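Long-range contacts in sortase (Actinomyces oris, PDB 2XWG), which probably acts as a class C cysteine sortase that joins protein subunits during fimbrial assembly, and binds calcium: residues 107-112 and 160-166; 137-141 and 176-181; 144-150 and 206-212; 182-188 and 224-230. One frame throughout, in Å; residues are numbered along the deposited sequence.

Contact 1: residues 107-112 and 160-166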
# COMPACT_ATOMS: atom_id res chain seq x y z
N ILE A 107 11.34 1.88 5.23
CA ILE A 107 10.98 1.80 6.65
C ILE A 107 12.30 1.57 7.32
O ILE A 107 12.72 0.43 7.50
CB ILE A 107 10.07 0.61 6.89
CG1 ILE A 107 8.95 0.64 5.87
CG2 ILE A 107 9.48 0.65 8.32
CD1 ILE A 107 8.32 -0.68 5.64
N PRO A 108 13.00 2.65 7.64
CA PRO A 108 14.42 2.56 7.95
C PRO A 108 14.64 1.60 9.08
O PRO A 108 15.55 0.78 8.98
CB PRO A 108 14.78 3.96 8.42
CG PRO A 108 13.71 4.82 7.90
CD PRO A 108 12.48 4.02 7.74
N SER A 109 13.83 1.69 10.13
CA SER A 109 14.13 0.98 11.38
C SER A 109 13.98 -0.51 11.28
O SER A 109 14.33 -1.22 12.22
CB SER A 109 13.28 1.48 12.54
OG SER A 109 11.92 1.07 12.40
N ILE A 110 13.44 -0.99 10.15
CA ILE A 110 13.45 -2.42 9.85
C ILE A 110 14.12 -2.74 8.51
O ILE A 110 13.98 -3.84 7.97
CB ILE A 110 12.05 -3.05 9.97
CG1 ILE A 110 11.02 -2.32 9.13
CG2 ILE A 110 11.60 -3.02 11.43
CD1 ILE A 110 9.82 -3.23 8.75
N HIS A 111 14.86 -1.76 7.98
CA HIS A 111 15.69 -2.00 6.81
C HIS A 111 14.87 -2.47 5.62
O HIS A 111 15.31 -3.30 4.84
CB HIS A 111 16.79 -3.00 7.17
CG HIS A 111 17.53 -2.63 8.42
ND1 HIS A 111 18.51 -1.67 8.45
CD2 HIS A 111 17.40 -3.06 9.70
CE1 HIS A 111 18.96 -1.53 9.68
NE2 HIS A 111 18.31 -2.37 10.46
N VAL A 112 13.65 -1.95 5.49
CA VAL A 112 12.86 -2.20 4.30
C VAL A 112 13.03 -1.06 3.33
O VAL A 112 12.74 0.10 3.67
CB VAL A 112 11.39 -2.30 4.61
CG1 VAL A 112 10.61 -2.01 3.36
CG2 VAL A 112 11.06 -3.68 5.18
N PHE A 160 8.14 -8.05 3.70
CA PHE A 160 7.60 -7.41 4.93
C PHE A 160 7.70 -8.32 6.17
O PHE A 160 6.91 -8.19 7.14
CB PHE A 160 6.12 -7.04 4.73
CG PHE A 160 5.89 -5.68 4.10
CD1 PHE A 160 6.94 -4.86 3.77
CD2 PHE A 160 4.60 -5.25 3.83
CE1 PHE A 160 6.73 -3.62 3.22
CE2 PHE A 160 4.37 -4.00 3.27
CZ PHE A 160 5.44 -3.19 2.97
N ASP A 161 8.65 -9.25 6.14
CA ASP A 161 8.80 -10.21 7.24
C ASP A 161 8.80 -9.48 8.58
O ASP A 161 8.13 -9.90 9.55
CB ASP A 161 10.11 -10.99 7.10
CG ASP A 161 10.00 -12.16 6.17
OD1 ASP A 161 8.87 -12.46 5.74
OD2 ASP A 161 11.04 -12.80 5.89
N ASN A 162 9.54 -8.40 8.64
CA ASN A 162 9.77 -7.76 9.91
C ASN A 162 8.82 -6.62 10.22
O ASN A 162 9.12 -5.74 11.03
CB ASN A 162 11.22 -7.32 10.00
CG ASN A 162 12.15 -8.47 9.74
OD1 ASN A 162 11.97 -9.57 10.28
ND2 ASN A 162 13.13 -8.25 8.86
N LEU A 163 7.66 -6.63 9.57
CA LEU A 163 6.65 -5.65 9.91
C LEU A 163 6.31 -5.76 11.39
O LEU A 163 6.02 -4.75 12.03
CB LEU A 163 5.40 -5.86 9.04
CG LEU A 163 4.72 -4.57 8.56
CD1 LEU A 163 5.75 -3.73 7.83
CD2 LEU A 163 3.55 -4.87 7.66
N ASN A 164 6.36 -6.98 11.95
CA ASN A 164 6.08 -7.21 13.37
C ASN A 164 7.10 -6.63 14.36
O ASN A 164 7.03 -6.96 15.54
CB ASN A 164 5.91 -8.70 13.65
CG ASN A 164 7.13 -9.51 13.22
OD1 ASN A 164 8.22 -8.96 13.04
ND2 ASN A 164 6.96 -10.81 13.05
N GLN A 165 8.05 -5.80 13.91
CA GLN A 165 8.97 -5.15 14.84
C GLN A 165 8.61 -3.68 15.01
O GLN A 165 9.09 -3.01 15.93
CB GLN A 165 10.42 -5.28 14.39
CG GLN A 165 10.89 -6.71 14.34
CD GLN A 165 12.29 -6.80 13.82
OE1 GLN A 165 12.74 -7.87 13.36
NE2 GLN A 165 13.00 -5.67 13.86
N LEU A 166 7.74 -3.20 14.14
CA LEU A 166 7.32 -1.81 14.18
C LEU A 166 6.47 -1.56 15.43
O LEU A 166 5.71 -2.44 15.83
CB LEU A 166 6.51 -1.47 12.93
CG LEU A 166 7.28 -1.30 11.60
CD1 LEU A 166 6.35 -0.75 10.55
CD2 LEU A 166 8.43 -0.38 11.77
O HOH W 1 13.06 -5.98 6.83
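I110 drives its branched end against the backbone at N162 and into the group formed by L163, Q165 and L166. Its CD1 stops 3.5 Å from N162 O and its CG2 meets Q165 NE2 at 3.9 Å, the two side chains passing at a slant. CG1 sits between the backbone N and the carbonyl carbon (chi1 54°), which carries CD1 over to N162 and L163. L166 approaches from another quarter, crossing both isoleucines at about a right angle, its CD2 lying 3.8 Å from I107 CG2. At the other end of the contact, I107 CD1 lies 4.1 Å from F160 CE1, while V112 CG1 comes to the edge of that ring, near its plane. The residues 107-112 form a hairpin turn with a G1 beta bulge, in which H111 and V112 both face I107, and it links strands 103-107 and 112-118 of the sortase beta-barrel. Within it I107 O is gripped by I110 N and V112 N from opposite faces of the carbonyl plane. An alanine in place of I110 would lose CG1, CG2 and CD1, and is likely to open a gap between N162 O and L166. A water accepts from N162 ND2 and donates to I110 O (2.6 Å), adding a polar bridge beside the apolar core. The F160 backbone is hydrogen-bonded to H151, the predicted proton donor/acceptor.

Contact 2: residues 137-141 and 176-181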
# COMPACT_ATOMS: atom_id res chain seq x y z
N LEU A 137 -4.30 5.54 -4.40
CA LEU A 137 -2.93 5.53 -4.90
C LEU A 137 -2.01 6.20 -3.88
O LEU A 137 -2.43 7.12 -3.20
CB LEU A 137 -2.87 6.27 -6.24
CG LEU A 137 -3.76 5.68 -7.34
CD1 LEU A 137 -3.68 6.51 -8.60
CD2 LEU A 137 -3.40 4.23 -7.62
N PRO A 138 -0.75 5.75 -3.78
CA PRO A 138 0.14 6.32 -2.76
C PRO A 138 0.74 7.68 -3.14
O PRO A 138 1.96 7.79 -3.37
CB PRO A 138 1.26 5.28 -2.67
CG PRO A 138 1.30 4.65 -4.02
CD PRO A 138 -0.11 4.66 -4.54
N VAL A 139 -0.10 8.71 -3.21
CA VAL A 139 0.36 10.07 -3.48
C VAL A 139 -0.10 10.97 -2.33
O VAL A 139 -0.03 12.20 -2.42
CB VAL A 139 -0.20 10.63 -4.81
CG1 VAL A 139 0.59 10.09 -6.02
CG2 VAL A 139 -1.69 10.32 -4.94
N GLY A 140 -0.56 10.35 -1.25
CA GLY A 140 -0.96 11.12 -0.09
C GLY A 140 -2.10 12.09 -0.38
O GLY A 140 -2.76 12.01 -1.41
N GLY A 141 -2.35 13.00 0.55
CA GLY A 141 -3.42 13.95 0.37
C GLY A 141 -4.60 13.57 1.22
O GLY A 141 -4.56 12.53 1.89
N SER A 176 7.07 9.06 -4.48
CA SER A 176 6.53 8.86 -5.82
C SER A 176 6.33 10.20 -6.49
O SER A 176 6.10 11.21 -5.82
CB SER A 176 5.19 8.14 -5.78
OG SER A 176 4.20 8.98 -5.21
N LEU A 177 6.40 10.22 -7.82
CA LEU A 177 6.16 11.44 -8.58
C LEU A 177 6.84 12.67 -7.95
O LEU A 177 6.20 13.65 -7.62
CB LEU A 177 4.65 11.65 -8.73
CG LEU A 177 3.92 10.87 -9.83
CD1 LEU A 177 4.73 9.71 -10.36
CD2 LEU A 177 2.58 10.39 -9.32
N GLY A 178 8.15 12.58 -7.77
CA GLY A 178 8.95 13.70 -7.31
C GLY A 178 8.74 14.17 -5.89
O GLY A 178 9.21 15.25 -5.52
N GLN A 179 8.07 13.36 -5.07
CA GLN A 179 7.67 13.85 -3.76
C GLN A 179 7.70 12.77 -2.67
O GLN A 179 7.20 11.68 -2.87
CB GLN A 179 6.27 14.42 -3.89
CG GLN A 179 5.87 15.31 -2.75
CD GLN A 179 4.71 16.20 -3.14
OE1 GLN A 179 4.70 16.78 -4.24
NE2 GLN A 179 3.71 16.29 -2.25
N THR A 180 8.29 13.08 -1.52
CA THR A 180 8.44 12.10 -0.46
C THR A 180 7.47 12.36 0.68
O THR A 180 7.46 13.44 1.25
CB THR A 180 9.87 12.06 0.09
OG1 THR A 180 10.77 11.63 -0.94
CG2 THR A 180 9.98 11.08 1.24
N LEU A 181 6.67 11.35 1.02
CA LEU A 181 5.64 11.48 2.03
C LEU A 181 6.08 10.80 3.33
O LEU A 181 6.36 9.61 3.34
CB LEU A 181 4.38 10.80 1.53
CG LEU A 181 3.91 11.03 0.10
CD1 LEU A 181 2.57 10.37 -0.07
CD2 LEU A 181 3.82 12.52 -0.25
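L181 pushes its CD1 methyl against the peptide that joins V139 to G140, reaching G140 N at 3.3 Å and V139 C at 3.5 Å. The extended second torsion (chi2 -174°) carries CD1 straight out to this spot. G140 has no side chain to obstruct it; a beta carbon there would fall only 2.8 Å from L181 CD1, and the residue also has a positive phi. On the other side of the contact V139 CG1 touches two residues of the hairpin, S176 OG and L177 CD2, each at 3.9 Å, the valine and leucine side chains crossing at a slant. S176 OG also lies 3.1 Å from P138 O, where it may donate, although its single proton has another acceptor within reach. P138 is the centre of an inverse gamma turn closed by V139 N to L137 O (2.8 Å), and this bend turns the P138 carbonyl to meet the serine. S176 to Q179 make a type I' turn, the tight two-residue link of a beta hairpin, with L177 and G178 at its corners and strands 171-176 and 179-191 as its arms. The contact thus sets a loop against a hairpin tip. G141 N is bonded to D206 OD2 in strand 206-214, and M96 touches both V139 and S176. Helix 55-68 lies alongside, where R59 bonds S176 O, N66 holds L137 N, and the side chain of the calcium ligand E58 lies about 4 Å from that of L177.

Contact 3: residues 144-150 and 206-212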
# COMPACT_ATOMS: atom_id res chain seq x y z
N THR A 144 -7.59 10.07 1.97
CA THR A 144 -6.92 9.00 1.24
C THR A 144 -6.42 7.97 2.22
O THR A 144 -5.89 8.30 3.29
CB THR A 144 -5.73 9.50 0.40
OG1 THR A 144 -4.65 9.90 1.26
CG2 THR A 144 -6.14 10.68 -0.47
N HIS A 145 -6.59 6.71 1.85
CA HIS A 145 -6.08 5.61 2.63
C HIS A 145 -5.51 4.59 1.66
O HIS A 145 -6.26 3.81 1.05
CB HIS A 145 -7.18 4.98 3.46
CG HIS A 145 -6.67 3.98 4.45
ND1 HIS A 145 -7.50 3.25 5.26
CD2 HIS A 145 -5.41 3.60 4.76
CE1 HIS A 145 -6.78 2.46 6.03
NE2 HIS A 145 -5.51 2.65 5.75
N SER A 146 -4.20 4.61 1.52
CA SER A 146 -3.50 3.75 0.58
C SER A 146 -3.02 2.50 1.31
O SER A 146 -2.43 2.59 2.39
CB SER A 146 -2.30 4.51 0.01
OG SER A 146 -1.83 3.91 -1.16
N VAL A 147 -3.28 1.34 0.73
CA VAL A 147 -2.96 0.07 1.38
C VAL A 147 -1.86 -0.65 0.62
O VAL A 147 -2.04 -1.00 -0.55
CB VAL A 147 -4.18 -0.83 1.44
CG1 VAL A 147 -3.78 -2.21 1.90
CG2 VAL A 147 -5.21 -0.23 2.37
N LEU A 148 -0.72 -0.86 1.28
CA LEU A 148 0.46 -1.47 0.64
C LEU A 148 0.70 -2.85 1.22
O LEU A 148 0.79 -3.01 2.44
CB LEU A 148 1.70 -0.59 0.83
CG LEU A 148 1.55 0.86 0.41
CD1 LEU A 148 2.86 1.51 0.51
CD2 LEU A 148 1.05 0.93 -1.01
N THR A 149 0.84 -3.83 0.33
CA THR A 149 0.83 -5.26 0.64
C THR A 149 2.19 -5.92 0.44
O THR A 149 2.85 -5.66 -0.56
CB THR A 149 -0.13 -5.97 -0.31
OG1 THR A 149 -1.34 -5.21 -0.42
CG2 THR A 149 -0.46 -7.32 0.22
N GLY A 150 2.59 -6.79 1.37
CA GLY A 150 3.87 -7.46 1.29
C GLY A 150 3.90 -8.79 2.03
O GLY A 150 3.37 -8.90 3.12
N ASP A 206 -5.14 11.42 6.00
CA ASP A 206 -4.14 10.93 5.04
C ASP A 206 -3.46 9.71 5.68
O ASP A 206 -2.57 9.86 6.53
CB ASP A 206 -3.13 12.06 4.78
CG ASP A 206 -2.10 11.72 3.68
OD1 ASP A 206 -1.86 10.51 3.42
OD2 ASP A 206 -1.51 12.67 3.09
N LEU A 207 -3.90 8.51 5.32
CA LEU A 207 -3.36 7.31 5.96
C LEU A 207 -2.73 6.34 4.97
O LEU A 207 -3.20 6.19 3.86
CB LEU A 207 -4.48 6.56 6.67
CG LEU A 207 -5.46 7.26 7.58
CD1 LEU A 207 -6.54 6.27 7.97
CD2 LEU A 207 -4.71 7.75 8.79
N VAL A 208 -1.69 5.63 5.41
CA VAL A 208 -1.21 4.46 4.67
C VAL A 208 -1.12 3.24 5.57
O VAL A 208 -0.54 3.31 6.65
CB VAL A 208 0.18 4.67 4.09
CG1 VAL A 208 0.73 3.35 3.62
CG2 VAL A 208 0.13 5.65 2.94
N THR A 209 -1.68 2.11 5.14
CA THR A 209 -1.54 0.87 5.88
C THR A 209 -0.64 -0.15 5.18
O THR A 209 -0.85 -0.49 4.00
CB THR A 209 -2.90 0.21 6.12
OG1 THR A 209 -3.75 1.13 6.82
CG2 THR A 209 -2.75 -1.05 6.95
N LEU A 210 0.37 -0.63 5.90
CA LEU A 210 1.19 -1.74 5.48
C LEU A 210 0.56 -3.05 5.96
O LEU A 210 0.42 -3.27 7.17
CB LEU A 210 2.58 -1.58 6.08
CG LEU A 210 3.17 -0.17 5.95
CD1 LEU A 210 4.51 -0.08 6.62
CD2 LEU A 210 3.30 0.24 4.49
N ILE A 211 0.19 -3.94 5.06
CA ILE A 211 -0.40 -5.18 5.52
C ILE A 211 0.43 -6.40 5.13
O ILE A 211 0.88 -6.49 4.01
CB ILE A 211 -1.81 -5.34 4.98
CG1 ILE A 211 -2.43 -6.65 5.48
CG2 ILE A 211 -1.81 -5.32 3.47
CD1 ILE A 211 -3.91 -6.78 5.14
N THR A 212 0.62 -7.32 6.06
CA THR A 212 1.28 -8.58 5.76
C THR A 212 0.53 -9.76 6.40
O THR A 212 -0.46 -9.57 7.11
CB THR A 212 2.71 -8.57 6.27
OG1 THR A 212 3.38 -9.75 5.84
CG2 THR A 212 2.72 -8.54 7.75
O HOH W 2 -2.97 7.83 1.64
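H145 NE2 and T209 OG1 are joined by a 2.6 Å hydrogen bond, and the threonine oxygen approaches at the edge of the imidazole near its plane. L207 CD1 lies over one face, 4.1 Å from the ring centroid and 6° off its normal, a CH-pi contact. The anti position of H145 CG to the backbone N (chi1 -170°) tilts the ring forward and across to the neighbouring strand, towards T209. On the sheet face that carries S146, L148 and V208, L148 CG touches V208 CG1 at 4.1 Å. Beneath these side chains, strands 144-149 and 206-212 run parallel, in register from T144–D206 to T149–I211, as neighbours in the sortase barrel; L207 N to T144 O is almost straight (179°). A water donates to both T144 OG1 and L207 O, while T144 OG1 is also bonded to G141 O. Further out, R200 O accepts from H145 ND1 and T209 OG1 bonds T226 OG1. A phenylalanine at H145 would probably leave both R200 O and T209 OG1 without their ring-nitrogen partners. At the far end T212 OG1 donates to G150 O at 2.8 Å and also bonds T152 OG1; H151 and C213, the predicted active-site pair, follow G150 and T212 in the chain. Since R200 O can only accept, ND1 probably carries a proton; a neutral ring would then accept at NE2, and only a doubly protonated, cationic one could donate to T209 OG1 as well.

Contact 4: residues 182-188 and 224-230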
# COMPACT_ATOMS: atom_id res chain seq x y z
N LYS A 182 6.13 11.55 4.43
CA LYS A 182 6.46 10.95 5.71
C LYS A 182 5.20 10.54 6.43
O LYS A 182 4.31 11.37 6.62
CB LYS A 182 7.23 11.94 6.57
CG LYS A 182 7.67 11.39 7.91
CD LYS A 182 8.43 12.45 8.69
CE LYS A 182 9.06 11.88 9.95
NZ LYS A 182 9.63 12.96 10.83
N TYR A 183 5.11 9.26 6.84
CA TYR A 183 4.03 8.78 7.72
C TYR A 183 4.57 8.32 9.08
O TYR A 183 5.69 7.82 9.17
CB TYR A 183 3.26 7.63 7.06
CG TYR A 183 2.55 8.07 5.82
CD1 TYR A 183 3.21 8.13 4.63
CD2 TYR A 183 1.23 8.44 5.85
CE1 TYR A 183 2.58 8.55 3.49
CE2 TYR A 183 0.58 8.84 4.73
CZ TYR A 183 1.26 8.91 3.54
OH TYR A 183 0.63 9.33 2.39
N GLU A 184 3.77 8.49 10.13
CA GLU A 184 4.15 8.02 11.45
C GLU A 184 3.15 6.94 11.88
O GLU A 184 1.94 7.11 11.71
CB GLU A 184 4.18 9.18 12.45
CG GLU A 184 4.50 8.77 13.89
CD GLU A 184 4.44 9.93 14.89
OE1 GLU A 184 3.43 10.68 14.88
OE2 GLU A 184 5.40 10.09 15.69
N VAL A 185 3.64 5.82 12.40
CA VAL A 185 2.78 4.69 12.77
C VAL A 185 1.93 5.03 13.99
O VAL A 185 2.46 5.40 15.04
CB VAL A 185 3.60 3.44 13.08
CG1 VAL A 185 2.71 2.32 13.59
CG2 VAL A 185 4.38 3.01 11.86
N ASN A 186 0.62 4.90 13.87
CA ASN A 186 -0.23 5.22 15.00
C ASN A 186 -1.33 4.20 15.26
O ASN A 186 -2.28 4.48 15.99
CB ASN A 186 -0.83 6.62 14.85
CG ASN A 186 -1.92 6.68 13.80
OD1 ASN A 186 -2.38 5.64 13.28
ND2 ASN A 186 -2.36 7.89 13.48
N ASP A 187 -1.20 3.01 14.68
CA ASP A 187 -2.15 1.94 14.94
C ASP A 187 -1.63 0.60 14.42
O ASP A 187 -1.32 0.45 13.24
CB ASP A 187 -3.52 2.28 14.32
CG ASP A 187 -4.66 1.43 14.90
OD1 ASP A 187 -4.49 0.82 16.00
OD2 ASP A 187 -5.75 1.41 14.26
N ILE A 188 -1.54 -0.37 15.32
CA ILE A 188 -1.10 -1.71 14.97
C ILE A 188 -2.14 -2.69 15.48
O ILE A 188 -2.71 -2.50 16.54
CB ILE A 188 0.27 -2.01 15.55
CG1 ILE A 188 1.22 -0.84 15.21
CG2 ILE A 188 0.79 -3.34 15.04
CD1 ILE A 188 2.68 -1.13 15.45
N LEU A 224 -1.71 -5.37 10.43
CA LEU A 224 -1.98 -4.08 9.80
C LEU A 224 -1.29 -3.01 10.58
O LEU A 224 -1.66 -2.74 11.71
CB LEU A 224 -3.47 -3.74 9.79
CG LEU A 224 -4.57 -4.67 9.27
CD1 LEU A 224 -5.68 -3.87 8.64
CD2 LEU A 224 -4.10 -5.69 8.28
N VAL A 225 -0.30 -2.38 9.96
CA VAL A 225 0.38 -1.25 10.55
C VAL A 225 -0.09 -0.01 9.79
O VAL A 225 0.09 0.08 8.58
CB VAL A 225 1.90 -1.40 10.42
CG1 VAL A 225 2.62 -0.05 10.66
CG2 VAL A 225 2.42 -2.48 11.36
N THR A 226 -0.71 0.92 10.50
CA THR A 226 -1.25 2.11 9.86
C THR A 226 -0.39 3.30 10.24
O THR A 226 -0.04 3.46 11.41
CB THR A 226 -2.71 2.37 10.29
OG1 THR A 226 -3.53 1.24 9.99
CG2 THR A 226 -3.26 3.61 9.58
N GLY A 227 -0.03 4.11 9.26
CA GLY A 227 0.70 5.34 9.54
C GLY A 227 -0.14 6.53 9.11
O GLY A 227 -0.98 6.40 8.21
N GLU A 228 0.07 7.67 9.75
CA GLU A 228 -0.65 8.88 9.38
C GLU A 228 0.32 9.95 8.89
O GLU A 228 1.41 10.12 9.44
CB GLU A 228 -1.49 9.42 10.53
CG GLU A 228 -2.46 10.52 10.10
CD GLU A 228 -3.70 10.58 11.00
OE1 GLU A 228 -3.73 9.89 12.04
OE2 GLU A 228 -4.65 11.32 10.65
N ARG A 229 -0.07 10.66 7.83
CA ARG A 229 0.78 11.67 7.23
C ARG A 229 1.28 12.63 8.30
O ARG A 229 0.52 13.11 9.12
CB ARG A 229 -0.01 12.42 6.15
CG ARG A 229 0.80 13.48 5.39
CD ARG A 229 1.86 12.86 4.50
NE ARG A 229 2.56 13.84 3.67
CZ ARG A 229 2.10 14.26 2.50
NH1 ARG A 229 0.95 13.78 2.05
NH2 ARG A 229 2.76 15.14 1.78
N VAL A 230 2.58 12.90 8.29
CA VAL A 230 3.20 13.89 9.16
C VAL A 230 4.00 14.88 8.31
O VAL A 230 4.80 14.47 7.47
CB VAL A 230 4.18 13.23 10.14
CG1 VAL A 230 5.21 14.26 10.60
CG2 VAL A 230 3.44 12.64 11.34
O HOH W 3 -4.26 -0.67 12.11
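A classic beta bulge sets N186 and D187 together opposite T226, so that one carbonyl serves two amides. N186 N reaches T226 O at 2.9 Å in the carbonyl plane, whereas D187 N makes only a weak bond to the same oxygen. The register slips by one residue here, and the strands resume with T226 N to D187 O at 2.8 Å. N186 then swings its amide across to E228, where ND2 makes a weak bond to OE1 with the amide and carboxylate planes 88° apart; E228 OE1 is also held by a salt bridge to R205. This antiparallel pairing joins strands 179-191 and 221-229 of the sortase beta-barrel, the latter also bordering strand 206-214. V185 faces G227, their CA atoms 3.9 Å apart, and a beta carbon on the glycine would come tight against Y183 CB. Beyond it the R229 chain bends at its second torsion (chi2 69°), placing CD over one face of the Y183 ring, offset toward the rim and 4.1 Å from CZ. The ring and guanidinium planes are inclined by 49°, and both groups turn to D206: Y183 OH bonds OD1, while R229 NH1 makes a salt bridge to OD2. V185 CG2 rests on V225 CG1 (3.7 Å), and V225 CG2 also meets I188 CG2. At the other end E184 CB packs on V230 CG2 at 3.7 Å.

In the fold
From the N terminus, contact 1 opens at the 107-112 turn and closes at 160-166, and within that interval contacts 2 and 3 both open, at 137-141 and 144-150. Contact 2 closes at the hairpin tip 176-181, and contact 3 later, at 206-212; both therefore cross contact 1, and they cross each other. Contact 4 opens at 182-188, directly after contact 2 has closed, and ends at 224-230, crossing contact 3 but lying in series with contacts 1 and 2. None nests within another. Contacts 3 and 4 bring together strands 144-149, 206-214, 221-229 and 179-191, while contacts 1 and 2 bring loops against the same sheet.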